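Local coordinates for xylanase and alpha-amylase inhibitor protein (Scadoxus multiflorus, PDB 3MU7) that inhibits xylanase and alpha-amylase, and is built as a TIM barrel of the glycosyl hydrolase 18 family, at residues T167-S171 with A172-A176; Y182-P185 with Q186-Y189; A196-N199 with A200-E203; K202-S205 with M206-T210; S237-P240 with N241-S245. All coordinates share one frame; numbering follows the deposited sequence. Where two conformers were deposited one is given.

Contact 1 (T167-S171 with A172-A176); sequences TVINS and ATFDA
Ala172 N donates to Ile169 O at 3.0 Å where helix 166-170 of the TIM barrel gives way to the loop before strand 176-180. The donor stands above the carbonyl plane, and the positive phi of Ala172 (72°) turns the chain out of its helical path. A water donates to the same Ile169 O and accepts from Phe174 N, tying the helix end to the loop. One residue back, Ser171 OG donates to Val168 O at 2.8 Å, lying in the carbonyl plane, and Val168 O also accepts from Ser171 N. With chi1 at 77°, OG sits between the backbone N and the carbonyl carbon, which brings it back over the last turn, and Thr173 N gives it a weak bond of 3.5 Å. With alanine in place of Ser171, Val168 O is likely to lose its hydroxyl donor and Thr173 N its weak acceptor. The Phe174 ring lies obliquely against Val168 CG1, which is 3.6 Å from Phe174 CE1, and against Ile169 CG1. Phe123 meets this ring edge-to-face. On one face of the Phe174 ring, Thr173 CG2 stands 3.8 Å above the centre.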
loop_
_atom_site.group_PDB
_atom_site.type_symbol
_atom_site.label_atom_id
_atom_site.label_comp_id
_atom_site.label_asym_id
_atom_site.label_seq_id
_atom_site.Cartn_x
_atom_site.Cartn_y
_atom_site.Cartn_z
ATOM N N THR A 167 12.491 1.037 11.534
ATOM C CA THR A 167 12.790 -0.036 12.480
ATOM C C THR A 167 11.945 -1.281 12.212
ATOM O O THR A 167 12.441 -2.403 12.300
ATOM C CB THR A 167 12.611 0.411 13.939
ATOM O OG1 THR A 167 11.269 0.859 14.148
ATOM C CG2 THR A 167 13.579 1.521 14.273
ATOM N N VAL A 168 10.695 -1.096 11.845
ATOM C CA VAL A 168 9.836 -2.247 11.576
ATOM C C VAL A 168 10.256 -2.936 10.249
ATOM O O VAL A 168 10.297 -4.107 10.166
ATOM C CB VAL A 168 8.362 -1.808 11.507
ATOM C CG1 VAL A 168 7.538 -3.061 11.342
ATOM C CG2 VAL A 168 7.989 -1.008 12.750
ATOM N N ILE A 169 10.644 -2.130 9.260
ATOM C CA ILE A 169 11.175 -2.702 8.020
ATOM C C ILE A 169 12.433 -3.530 8.310
ATOM O O ILE A 169 12.607 -4.611 7.753
ATOM C CB ILE A 169 11.432 -1.614 6.940
ATOM C CG1 ILE A 169 10.100 -1.011 6.479
ATOM C CG2 ILE A 169 12.214 -2.183 5.752
ATOM C CD1 ILE A 169 10.238 0.280 5.673
ATOM N N ASN A 170 13.277 -3.040 9.221
ATOM C CA ASN A 170 14.515 -3.732 9.602
ATOM C C ASN A 170 14.297 -5.113 10.226
ATOM O O ASN A 170 15.227 -5.923 10.272
ATOM C CB ASN A 170 15.314 -2.890 10.604
ATOM C CG ASN A 170 16.042 -1.724 9.973
ATOM O OD1 ASN A 170 16.512 -0.839 10.688
ATOM N ND2 ASN A 170 16.166 -1.717 8.658
ATOM N N SER A 171 13.095 -5.380 10.731
ATOM C CA SER A 171 12.781 -6.686 11.306
ATOM C C SER A 171 12.555 -7.764 10.247
ATOM O O SER A 171 12.413 -8.936 10.589
ATOM C CB SER A 171 11.561 -6.604 12.220
ATOM O OG SER A 171 10.364 -6.532 11.463
ATOM N N ALA A 172 12.503 -7.357 8.974
ATOM C CA ALA A 172 12.294 -8.247 7.815
ATOM C C ALA A 172 10.870 -8.792 7.719
ATOM O O ALA A 172 10.608 -9.739 6.986
ATOM C CB ALA A 172 13.328 -9.394 7.776
ATOM N N THR A 173 9.945 -8.165 8.430
ATOM C CA THR A 173 8.577 -8.673 8.548
ATOM C C THR A 173 7.720 -8.467 7.291
ATOM O O THR A 173 6.766 -9.213 7.077
ATOM C CB THR A 173 7.878 -8.073 9.806
ATOM O OG1 THR A 173 6.704 -8.829 10.156
ATOM C CG2 THR A 173 7.538 -6.599 9.609
ATOM N N PHE A 174 8.052 -7.479 6.460
ATOM C CA PHE A 174 7.205 -7.159 5.308
ATOM C C PHE A 174 7.507 -8.019 4.099
ATOM O O PHE A 174 8.670 -8.189 3.706
ATOM C CB PHE A 174 7.288 -5.675 4.944
ATOM C CG PHE A 174 6.808 -4.773 6.040
ATOM C CD1 PHE A 174 7.707 -3.981 6.741
ATOM C CD2 PHE A 174 5.457 -4.732 6.389
ATOM C CE1 PHE A 174 7.267 -3.159 7.773
ATOM C CE2 PHE A 174 5.012 -3.918 7.414
ATOM C CZ PHE A 174 5.915 -3.122 8.106
ATOM N N ASP A 175 6.448 -8.564 3.510
ATOM C CA ASP A 175 6.543 -9.319 2.271
ATOM C C ASP A 175 6.934 -8.439 1.098
ATOM O O ASP A 175 7.605 -8.893 0.169
ATOM C CB ASP A 175 5.207 -9.990 1.986
ATOM C CG ASP A 175 4.835 -10.975 3.058
ATOM O OD1 ASP A 175 5.476 -12.044 3.124
ATOM O OD2 ASP A 175 3.937 -10.675 3.862
ATOM N N ALA A 176 6.494 -7.182 1.138
ATOM C CA ALA A 176 6.799 -6.218 0.096
ATOM C C ALA A 176 6.725 -4.833 0.682
ATOM O O ALA A 176 6.004 -4.583 1.649
ATOM C CB ALA A 176 5.826 -6.339 -1.066
HETATM O O HOH W 1 10.519 -5.811 6.111
#

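Contact 2 (Y182-P185 with Q186-Y189); sequences YNNP and QCSY
Two successive backbone bonds, each from a residue to the carbonyl three places before it, fold the chain back between Asn184 and Ser188: Cys187 N to Asn184 O at 3.0 Å, and a long, weak one from Ser188 N to Pro185 O. The turn lies in the loop from strand 176-180 to helix 195-207, at the end of the TIM barrel where family 18 enzymes carry their active sites. Asn184 O is gripped twice, for Ser188 OG also donates to it at 2.8 Å. Ser188 OG and Cys187 N reach it from opposite faces of its plane, each well out of that plane. Ser188 OG lies anti to its own carbonyl carbon (chi1 -53°), turned back toward Asn184. The side chains of Asn184 and Gln186 also pair: Gln186 NE2 donates to Asn184 OD1 at 2.9 Å, nearly straight at 172°. The acceptor lies in the amide plane of Gln186, yet the two amide planes are 60° apart. A water bridges the same pair, donating to Asn184 OD1 and accepting from Gln186 N. Cys187 is disulfide-bonded to Cys158, which fixes the turn to a neighbouring loop. Its SG rests against the Asn184 amide, 3.7 Å from Asn184 CG.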
loop_
_atom_site.group_PDB
_atom_site.type_symbol
_atom_site.label_atom_id
_atom_site.label_comp_id
_atom_site.label_asym_id
_atom_site.label_seq_id
_atom_site.Cartn_x
_atom_site.Cartn_y
_atom_site.Cartn_z
ATOM N N TYR A 182 7.849 10.247 -4.218
ATOM C CA TYR A 182 7.115 11.470 -4.532
ATOM C C TYR A 182 6.892 12.249 -3.249
ATOM O O TYR A 182 7.176 11.747 -2.154
ATOM C CB TYR A 182 5.795 11.182 -5.271
ATOM C CG TYR A 182 4.912 10.120 -4.651
ATOM C CD1 TYR A 182 3.910 10.468 -3.759
ATOM C CD2 TYR A 182 5.068 8.769 -4.975
ATOM C CE1 TYR A 182 3.090 9.505 -3.190
ATOM C CE2 TYR A 182 4.249 7.800 -4.405
ATOM C CZ TYR A 182 3.268 8.176 -3.518
ATOM O OH TYR A 182 2.468 7.202 -2.961
ATOM N N ASN A 183 6.417 13.488 -3.384
ATOM C CA ASN A 183 6.313 14.422 -2.253
ATOM C C ASN A 183 7.590 14.488 -1.427
ATOM O O ASN A 183 7.541 14.536 -0.197
ATOM C CB ASN A 183 5.129 14.065 -1.348
ATOM C CG ASN A 183 3.810 14.162 -2.062
ATOM O OD1 ASN A 183 3.596 15.068 -2.868
ATOM N ND2 ASN A 183 2.921 13.217 -1.794
ATOM N N ASN A 184 8.730 14.463 -2.111
ATOM C CA ASN A 184 10.026 14.417 -1.451
ATOM C C ASN A 184 11.110 14.611 -2.512
ATOM O O ASN A 184 11.710 13.639 -2.960
ATOM C CB ASN A 184 10.192 13.047 -0.777
ATOM C CG ASN A 184 10.876 13.125 0.566
ATOM O OD1 ASN A 184 11.642 14.052 0.839
ATOM N ND2 ASN A 184 10.608 12.137 1.419
ATOM N N PRO A 185 11.348 15.868 -2.946
ATOM C CA PRO A 185 12.274 16.107 -4.064
ATOM C C PRO A 185 13.676 15.508 -3.886
ATOM O O PRO A 185 14.309 15.120 -4.872
ATOM C CB PRO A 185 12.326 17.635 -4.152
ATOM C CG PRO A 185 10.984 18.064 -3.678
ATOM C CD PRO A 185 10.644 17.109 -2.557
ATOM N N GLN A 186 14.139 15.402 -2.644
ATOM C CA GLN A 186 15.472 14.871 -2.367
ATOM C C GLN A 186 15.673 13.409 -2.780
ATOM O O GLN A 186 16.806 12.975 -2.965
ATOM C CB GLN A 186 15.825 15.046 -0.894
ATOM C CG GLN A 186 15.012 14.179 0.058
ATOM C CD GLN A 186 15.192 14.591 1.497
ATOM O OE1 GLN A 186 16.310 14.857 1.942
ATOM N NE2 GLN A 186 14.097 14.651 2.237
ATOM N N CYS A 187 14.584 12.653 -2.932
ATOM C CA CYS A 187 14.687 11.233 -3.309
ATOM C C CYS A 187 13.744 10.825 -4.436
ATOM O O CYS A 187 13.547 9.637 -4.680
ATOM C CB CYS A 187 14.538 10.307 -2.088
ATOM S SG CYS A 187 13.221 10.726 -0.918
ATOM N N SER A 188 13.200 11.814 -5.141
ATOM C CA SER A 188 12.251 11.573 -6.225
ATOM C C SER A 188 12.753 12.173 -7.530
ATOM O O SER A 188 13.756 12.897 -7.548
ATOM C CB SER A 188 10.899 12.189 -5.877
ATOM O OG SER A 188 10.465 11.747 -4.608
ATOM N N TYR A 189 12.058 11.872 -8.613
ATOM C CA TYR A 189 12.317 12.550 -9.861
ATOM C C TYR A 189 12.086 14.047 -9.694
ATOM O O TYR A 189 11.111 14.449 -9.208
ATOM C CB TYR A 189 11.433 11.989 -10.984
ATOM C CG TYR A 189 11.806 12.512 -12.355
ATOM C CD1 TYR A 189 12.950 12.084 -13.003
ATOM C CD2 TYR A 189 11.019 13.433 -12.998
ATOM C CE1 TYR A 189 13.299 12.572 -14.274
ATOM C CE2 TYR A 189 11.370 13.890 -14.269
ATOM C CZ TYR A 189 12.512 13.464 -14.843
ATOM O OH TYR A 189 12.829 13.919 -16.106
HETATM O O HOH W 2 13.021 16.801 -0.229
#

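Contact 3 (A196-N199 with A200-E203); sequences ALMN and AWKE
Helix 195-207 carries this contact, in which four successive backbone bonds of the alpha-helical i to i+4 kind run from Ala200, Trp201, Lys202 and Glu203 back to Ala196, Leu197, Met198 and Asn199. Trp201 N to Leu197 O is the shortest, 2.8 Å and nearly straight at 169°, while Glu203 N to Asn199 O is the longest at 3.2 Å. Among the side chains, Met198 and Trp201 meet one turn apart: Met198 CE comes to 4.2 Å from Trp201 CD1, approaching the indole obliquely. Met198 is bent at chi2 and chi3, which curls its methyl back toward the five-membered ring instead of sending it straight out from the helix. The helix is the crossover of a beta-alpha-beta unit of the TIM barrel, between strands 176-180 and 213-218, and its buried face is turned to the sheet and to helix 231-242. Leu197 there packs on Phe217 and Val238, and Trp201 on Val213, Leu215 and Ala242. Trp201 CG stands anti to the backbone N (chi1 162°), and the indole thereby reaches down between strand and neighbouring helix. On the outer side, the aliphatic part of Lys202 lies along the Met198 carbonyl, with Lys202 CG 3.3 Å from Met198 O, before the chain bends at chi3 and chi4. Ala200 CB sits 3.5 Å from Ala196 O and, on the side toward the preceding loop, touches Cys187.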
loop_
_atom_site.group_PDB
_atom_site.type_symbol
_atom_site.label_atom_id
_atom_site.label_comp_id
_atom_site.label_asym_id
_atom_site.label_seq_id
_atom_site.Cartn_x
_atom_site.Cartn_y
_atom_site.Cartn_z
ATOM N N ALA A 196 18.825 11.631 -8.115
ATOM C CA ALA A 196 18.421 11.452 -6.713
ATOM C C ALA A 196 17.477 10.269 -6.555
ATOM O O ALA A 196 17.595 9.543 -5.602
ATOM C CB ALA A 196 17.805 12.665 -6.149
ATOM N N LEU A 197 16.569 10.113 -7.514
ATOM C CA LEU A 197 15.667 8.969 -7.548
ATOM C C LEU A 197 16.461 7.674 -7.623
ATOM O O LEU A 197 16.232 6.752 -6.838
ATOM C CB LEU A 197 14.717 9.073 -8.744
ATOM C CG LEU A 197 13.880 7.829 -9.075
ATOM C CD1 LEU A 197 12.943 7.450 -7.928
ATOM C CD2 LEU A 197 13.095 8.042 -10.359
ATOM N N MET A 198 17.400 7.604 -8.560
ATOM C CA MET A 198 18.134 6.366 -8.761
ATOM C C MET A 198 19.075 6.056 -7.596
ATOM O O MET A 198 19.233 4.893 -7.231
ATOM C CB MET A 198 18.844 6.358 -10.112
ATOM C CG MET A 198 17.878 6.344 -11.311
ATOM S SD MET A 198 16.496 5.161 -11.243
ATOM C CE MET A 198 17.353 3.598 -11.406
ATOM N N ASN A 199 19.658 7.089 -6.992
ATOM C CA ASN A 199 20.461 6.913 -5.780
ATOM C C ASN A 199 19.625 6.351 -4.629
ATOM O O ASN A 199 20.052 5.427 -3.944
ATOM C CB ASN A 199 21.133 8.225 -5.361
ATOM C CG ASN A 199 22.276 8.619 -6.280
ATOM O OD1 ASN A 199 22.860 7.784 -6.969
ATOM N ND2 ASN A 199 22.606 9.905 -6.285
ATOM N N ALA A 200 18.429 6.899 -4.436
ATOM C CA ALA A 200 17.514 6.409 -3.402
ATOM C C ALA A 200 17.058 4.973 -3.689
ATOM O O ALA A 200 17.064 4.125 -2.793
ATOM C CB ALA A 200 16.323 7.345 -3.259
ATOM N N TRP A 201 16.692 4.688 -4.935
ATOM C CA TRP A 201 16.345 3.318 -5.309
ATOM C C TRP A 201 17.475 2.342 -4.999
ATOM O O TRP A 201 17.232 1.265 -4.463
ATOM C CB TRP A 201 15.982 3.199 -6.792
ATOM C CG TRP A 201 16.056 1.761 -7.253
ATOM C CD1 TRP A 201 17.046 1.185 -8.001
ATOM C CD2 TRP A 201 15.138 0.710 -6.934
ATOM N NE1 TRP A 201 16.791 -0.150 -8.182
ATOM C CE2 TRP A 201 15.623 -0.470 -7.540
ATOM C CE3 TRP A 201 13.946 0.654 -6.200
ATOM C CZ2 TRP A 201 14.953 -1.694 -7.441
ATOM C CZ3 TRP A 201 13.281 -0.563 -6.098
ATOM C CH2 TRP A 201 13.786 -1.718 -6.719
ATOM N N LYS A 202 18.709 2.701 -5.327
ATOM C CA LYS A 202 19.844 1.815 -5.096
ATOM C C LYS A 202 19.967 1.476 -3.631
ATOM O O LYS A 202 20.177 0.355 -3.269
ATOM C CB LYS A 202 21.171 2.421 -5.642
ATOM C CG LYS A 202 21.333 2.331 -7.151
ATOM C CD LYS A 202 22.608 3.031 -7.687
ATOM C CE LYS A 202 22.292 3.741 -9.001
ATOM N NZ LYS A 202 23.203 3.365 -9.970
ATOM N N GLU A 203 19.803 2.498 -2.803
ATOM C CA GLU A 203 19.878 2.261 -1.373
ATOM C C GLU A 203 18.749 1.361 -0.855
ATOM O O GLU A 203 19.001 0.417 -0.106
ATOM C CB GLU A 203 19.938 3.557 -0.568
ATOM C CG GLU A 203 20.156 3.244 0.898
ATOM C CD GLU A 203 20.589 4.411 1.748
ATOM O OE1 GLU A 203 20.300 5.577 1.415
ATOM O OE2 GLU A 203 21.216 4.132 2.783
#

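Contact 4 (K202-S205 with M206-T210); sequences KEWS and MKART
Ala208 N donates to Trp204 O at 2.9 Å, the last of three i to i+4 bonds at the end of helix 195-207. The other two are Lys207 N to Glu203 O, also 2.9 Å and nearly in line with the carbonyl, and Met206 N to Lys202 O at 3.0 Å. Ala208 then leaves helical angles, and Arg209 forms the centre of an inverse gamma turn that carries the chain toward strand 213-218 of the TIM barrel. Ala208 CB points back at the helix and meets Trp204 at the ring edge, near its plane, 3.9 Å from Trp204 CE3. The indole itself is fixed from outside, since Trp204 NE1 donates to Cys158 O and Tyr160 meets the ring edge-to-face. On the outer side Glu203 and Lys207 run one turn apart. Glu203 OE2 lies 3.5 Å from Lys207 CD and as near to Lys207 CE, but Lys207 NZ is 4.8 Å from that oxygen because the chain bends at chi4 (-72°). The carboxylate therefore leans on methylenes, with the ammonium close but not paired to it. Were Glu203 shortened to an alanine, the Lys207 methylenes would probably lose their cover and its ammonium the nearby opposite charge. Lys247 NZ donates to Ser205 O and Ala208 O. A positive group at carbonyls beside the helix C-terminus probably offsets the partial negative charge gathered there.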
loop_
_atom_site.group_PDB
_atom_site.type_symbol
_atom_site.label_atom_id
_atom_site.label_comp_id
_atom_site.label_asym_id
_atom_site.label_seq_id
_atom_site.Cartn_x
_atom_site.Cartn_y
_atom_site.Cartn_z
ATOM N N LYS A 202 18.709 2.701 -5.327
ATOM C CA LYS A 202 19.844 1.815 -5.096
ATOM C C LYS A 202 19.967 1.476 -3.631
ATOM O O LYS A 202 20.177 0.355 -3.269
ATOM C CB LYS A 202 21.171 2.421 -5.642
ATOM C CG LYS A 202 21.333 2.331 -7.151
ATOM C CD LYS A 202 22.608 3.031 -7.687
ATOM C CE LYS A 202 22.292 3.741 -9.001
ATOM N NZ LYS A 202 23.203 3.365 -9.970
ATOM N N GLU A 203 19.803 2.498 -2.803
ATOM C CA GLU A 203 19.878 2.261 -1.373
ATOM C C GLU A 203 18.749 1.361 -0.855
ATOM O O GLU A 203 19.001 0.417 -0.106
ATOM C CB GLU A 203 19.938 3.557 -0.568
ATOM C CG GLU A 203 20.156 3.244 0.898
ATOM C CD GLU A 203 20.589 4.411 1.748
ATOM O OE1 GLU A 203 20.300 5.577 1.415
ATOM O OE2 GLU A 203 21.216 4.132 2.783
ATOM N N TRP A 204 17.511 1.664 -1.247
ATOM C CA TRP A 204 16.363 0.852 -0.832
ATOM C C TRP A 204 16.504 -0.594 -1.289
ATOM O O TRP A 204 16.297 -1.522 -0.506
ATOM C CB TRP A 204 15.052 1.456 -1.335
ATOM C CG TRP A 204 14.592 2.604 -0.498
ATOM C CD1 TRP A 204 14.787 3.934 -0.739
ATOM C CD2 TRP A 204 13.871 2.518 0.728
ATOM N NE1 TRP A 204 14.230 4.686 0.267
ATOM C CE2 TRP A 204 13.659 3.839 1.182
ATOM C CE3 TRP A 204 13.386 1.451 1.495
ATOM C CZ2 TRP A 204 12.976 4.118 2.366
ATOM C CZ3 TRP A 204 12.715 1.727 2.665
ATOM C CH2 TRP A 204 12.515 3.054 3.094
ATOM N N SER A 205 16.881 -0.785 -2.549
ATOM C CA SER A 205 16.999 -2.137 -3.070
ATOM C C SER A 205 18.138 -2.907 -2.398
ATOM O O SER A 205 18.032 -4.117 -2.227
ATOM C CB SER A 205 17.124 -2.146 -4.595
ATOM O OG SER A 205 18.222 -1.371 -5.023
ATOM N N MET A 206 19.197 -2.214 -1.988
ATOM C CA MET A 206 20.298 -2.877 -1.291
ATOM C C MET A 206 19.975 -3.188 0.170
ATOM O O MET A 206 20.292 -4.272 0.663
ATOM C CB MET A 206 21.568 -2.032 -1.353
ATOM C CG MET A 206 22.818 -2.771 -0.899
ATOM S SD MET A 206 24.234 -1.678 -0.726
ATOM C CE MET A 206 24.332 -1.516 1.048
ATOM N N LYS A 207 19.356 -2.240 0.864
ATOM C CA LYS A 207 19.273 -2.309 2.321
ATOM C C LYS A 207 17.938 -2.747 2.910
ATOM O O LYS A 207 17.899 -3.229 4.038
ATOM C CB LYS A 207 19.677 -0.970 2.936
ATOM C CG LYS A 207 21.072 -0.513 2.560
ATOM C CD LYS A 207 21.470 0.724 3.347
ATOM C CE LYS A 207 22.913 1.126 3.073
ATOM N NZ LYS A 207 23.881 0.183 3.689
ATOM N N ALA A 208 16.840 -2.563 2.181
ATOM C CA ALA A 208 15.529 -2.875 2.754
ATOM C C ALA A 208 15.386 -4.376 2.937
ATOM O O ALA A 208 15.574 -5.144 1.994
ATOM C CB ALA A 208 14.428 -2.336 1.878
ATOM N N ARG A 209 15.050 -4.791 4.155
ATOM C CA ARG A 209 14.970 -6.213 4.470
ATOM C C ARG A 209 13.597 -6.759 4.108
ATOM O O ARG A 209 12.748 -7.039 4.961
ATOM C CB ARG A 209 15.334 -6.463 5.932
ATOM C CG ARG A 209 16.758 -6.037 6.269
ATOM C CD ARG A 209 17.156 -6.517 7.646
ATOM N NE ARG A 209 17.452 -7.945 7.640
ATOM C CZ ARG A 209 17.217 -8.783 8.649
ATOM N NH1 ARG A 209 16.656 -8.366 9.783
ATOM N NH2 ARG A 209 17.544 -10.059 8.513
ATOM N N THR A 210 13.380 -6.884 2.810
ATOM C CA THR A 210 12.137 -7.398 2.257
ATOM C C THR A 210 12.464 -8.112 0.950
ATOM O O THR A 210 13.450 -7.770 0.282
ATOM C CB THR A 210 11.108 -6.257 2.021
ATOM O OG1 THR A 210 9.878 -6.810 1.548
ATOM C CG2 THR A 210 11.600 -5.253 0.990
#

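Contact 5 (S237-P240 with N241-S245); sequences SVFP and NAQDS
Gln243 folds back over Phe239, one helical turn earlier. Its backbone N donates to Phe239 O at 2.9 Å, and its side chain then runs over that carbonyl, with Gln243 CG 3.3 Å from Phe239 O. The side chain is extended beyond CG and brings Gln243 NE2 to 3.5 Å from Phe239 CB. The amide approaches the ring obliquely, their planes 29° apart. Gln243 CG lies anti to the carbonyl carbon (chi1 -78°), which sets the chain on the side of the preceding turn. Next to this pair, Ala242 N donates to Val238 O at 2.9 Å, almost straight, and Ala242 CB lies 4.2 Å from Val238 CG1. Pro240 has no N-H to give to the turn before it, and the helix is kinked there. A type I beta turn from Ala242 to Ser245 follows on, in which Ser245 N bonds Ala242 O at 3.0 Å. Farther out, Val238 packs on Leu197 of helix 195-207, while Phe239 rests on Ile251 and Ala242 on Phe248 of strand 248-254. Ser245 OG bonds Lys247 N, just ahead of that strand. The arrangement is the C-terminal end of the helix in a beta-alpha-beta crossover from strand 213-218 to strand 248-254 of the TIM barrel.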
loop_
_atom_site.group_PDB
_atom_site.type_symbol
_atom_site.label_atom_id
_atom_site.label_comp_id
_atom_site.label_asym_id
_atom_site.label_seq_id
_atom_site.Cartn_x
_atom_site.Cartn_y
_atom_site.Cartn_z
ATOM N N SER A 237 14.265 5.127 -18.067
ATOM C CA SER A 237 15.326 5.474 -17.111
ATOM C C SER A 237 15.311 4.691 -15.906
ATOM O O SER A 237 16.431 4.558 -15.290
ATOM C CB SER A 237 15.164 6.886 -16.625
ATOM O OG SER A 237 15.259 7.812 -17.621
ATOM N N VAL A 238 14.202 4.149 -15.453
ATOM C CA VAL A 238 14.181 3.424 -14.172
ATOM C C VAL A 238 14.274 1.934 -14.375
ATOM O O VAL A 238 15.068 1.275 -13.679
ATOM C CB VAL A 238 12.839 3.749 -13.410
ATOM C CG1 VAL A 238 12.702 2.875 -12.115
ATOM C CG2 VAL A 238 12.779 5.215 -13.050
ATOM N N PHE A 239 13.514 1.360 -15.262
ATOM C CA PHE A 239 13.430 -0.069 -15.416
ATOM C C PHE A 239 14.719 -0.841 -15.701
ATOM O O PHE A 239 14.901 -1.858 -15.129
ATOM C CB PHE A 239 12.335 -0.506 -16.369
ATOM C CG PHE A 239 10.921 -0.272 -15.834
ATOM C CD1 PHE A 239 10.688 0.146 -14.535
ATOM C CD2 PHE A 239 9.857 -0.452 -16.631
ATOM C CE1 PHE A 239 9.393 0.364 -14.078
ATOM C CE2 PHE A 239 8.547 -0.218 -16.168
ATOM C CZ PHE A 239 8.353 0.186 -14.915
ATOM N N PRO A 240 15.598 -0.376 -16.605
ATOM C CA PRO A 240 16.818 -1.159 -16.867
ATOM C C PRO A 240 17.653 -1.342 -15.596
ATOM O O PRO A 240 18.029 -2.421 -15.346
ATOM C CB PRO A 240 17.559 -0.320 -17.930
ATOM C CG PRO A 240 16.448 0.407 -18.642
ATOM C CD PRO A 240 15.495 0.780 -17.512
ATOM N N ASN A 241 17.860 -0.320 -14.815
ATOM C CA ASN A 241 18.631 -0.499 -13.570
ATOM C C ASN A 241 17.797 -1.235 -12.497
ATOM O O ASN A 241 18.282 -2.122 -11.903
ATOM C CB ASN A 241 19.120 0.842 -13.076
ATOM C CG ASN A 241 20.282 0.738 -12.126
ATOM O OD1 ASN A 241 20.618 -0.316 -11.712
ATOM N ND2 ASN A 241 20.986 1.841 -11.930
ATOM N N ALA A 242 16.550 -0.855 -12.312
ATOM C CA ALA A 242 15.723 -1.518 -11.313
ATOM C C ALA A 242 15.617 -3.002 -11.529
ATOM O O ALA A 242 15.671 -3.749 -10.622
ATOM C CB ALA A 242 14.336 -0.893 -11.285
ATOM N N GLN A 243 15.443 -3.418 -12.764
ATOM C CA GLN A 243 15.332 -4.840 -13.099
ATOM C C GLN A 243 16.605 -5.641 -12.814
ATOM O O GLN A 243 16.564 -6.872 -12.785
ATOM C CB GLN A 243 14.890 -5.023 -14.555
ATOM C CG GLN A 243 13.400 -4.809 -14.760
ATOM C CD GLN A 243 13.017 -4.496 -16.198
ATOM O OE1 GLN A 243 13.798 -4.699 -17.129
ATOM N NE2 GLN A 243 11.803 -3.996 -16.381
ATOM N N ASP A 244 17.720 -4.946 -12.593
ATOM C CA ASP A 244 18.976 -5.599 -12.214
ATOM C C ASP A 244 18.993 -6.013 -10.733
ATOM O O ASP A 244 19.900 -6.727 -10.289
ATOM C CB ASP A 244 20.175 -4.700 -12.536
ATOM C CG ASP A 244 21.491 -5.455 -12.507
ATOM O OD1 ASP A 244 21.614 -6.479 -13.217
ATOM O OD2 ASP A 244 22.405 -5.022 -11.775
ATOM N N SER A 245 17.997 -5.563 -9.972
ATOM C CA SER A 245 17.871 -5.960 -8.575
ATOM C C SER A 245 17.023 -7.211 -8.410
ATOM O O SER A 245 15.928 -7.322 -8.968
ATOM C CB SER A 245 17.271 -4.835 -7.739
ATOM O OG SER A 245 16.988 -5.304 -6.427
#

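The five contacts follow one another along the chain, on the outer helices and connecting loops of one TIM barrel. Contact 1 ends helix 166-170 and leads into strand 176-180; contact 2 lies in the loop after that strand, and contacts 3 and 4 run along helix 195-207, sharing Lys202 and Glu203. Contact 5 closes the next helix, 231-242. Contacts 1 and 4 lie about 11 Å apart between centres and are joined by bonds from Thr210 OG1 to Phe174 O and Arg209 NH1 to Asn170 O. Contacts 3 and 5, at a similar distance, touch where Met198 and Trp201 pack on Asn241 and Ala242, so that successive crossover helices lie side by side round the barrel.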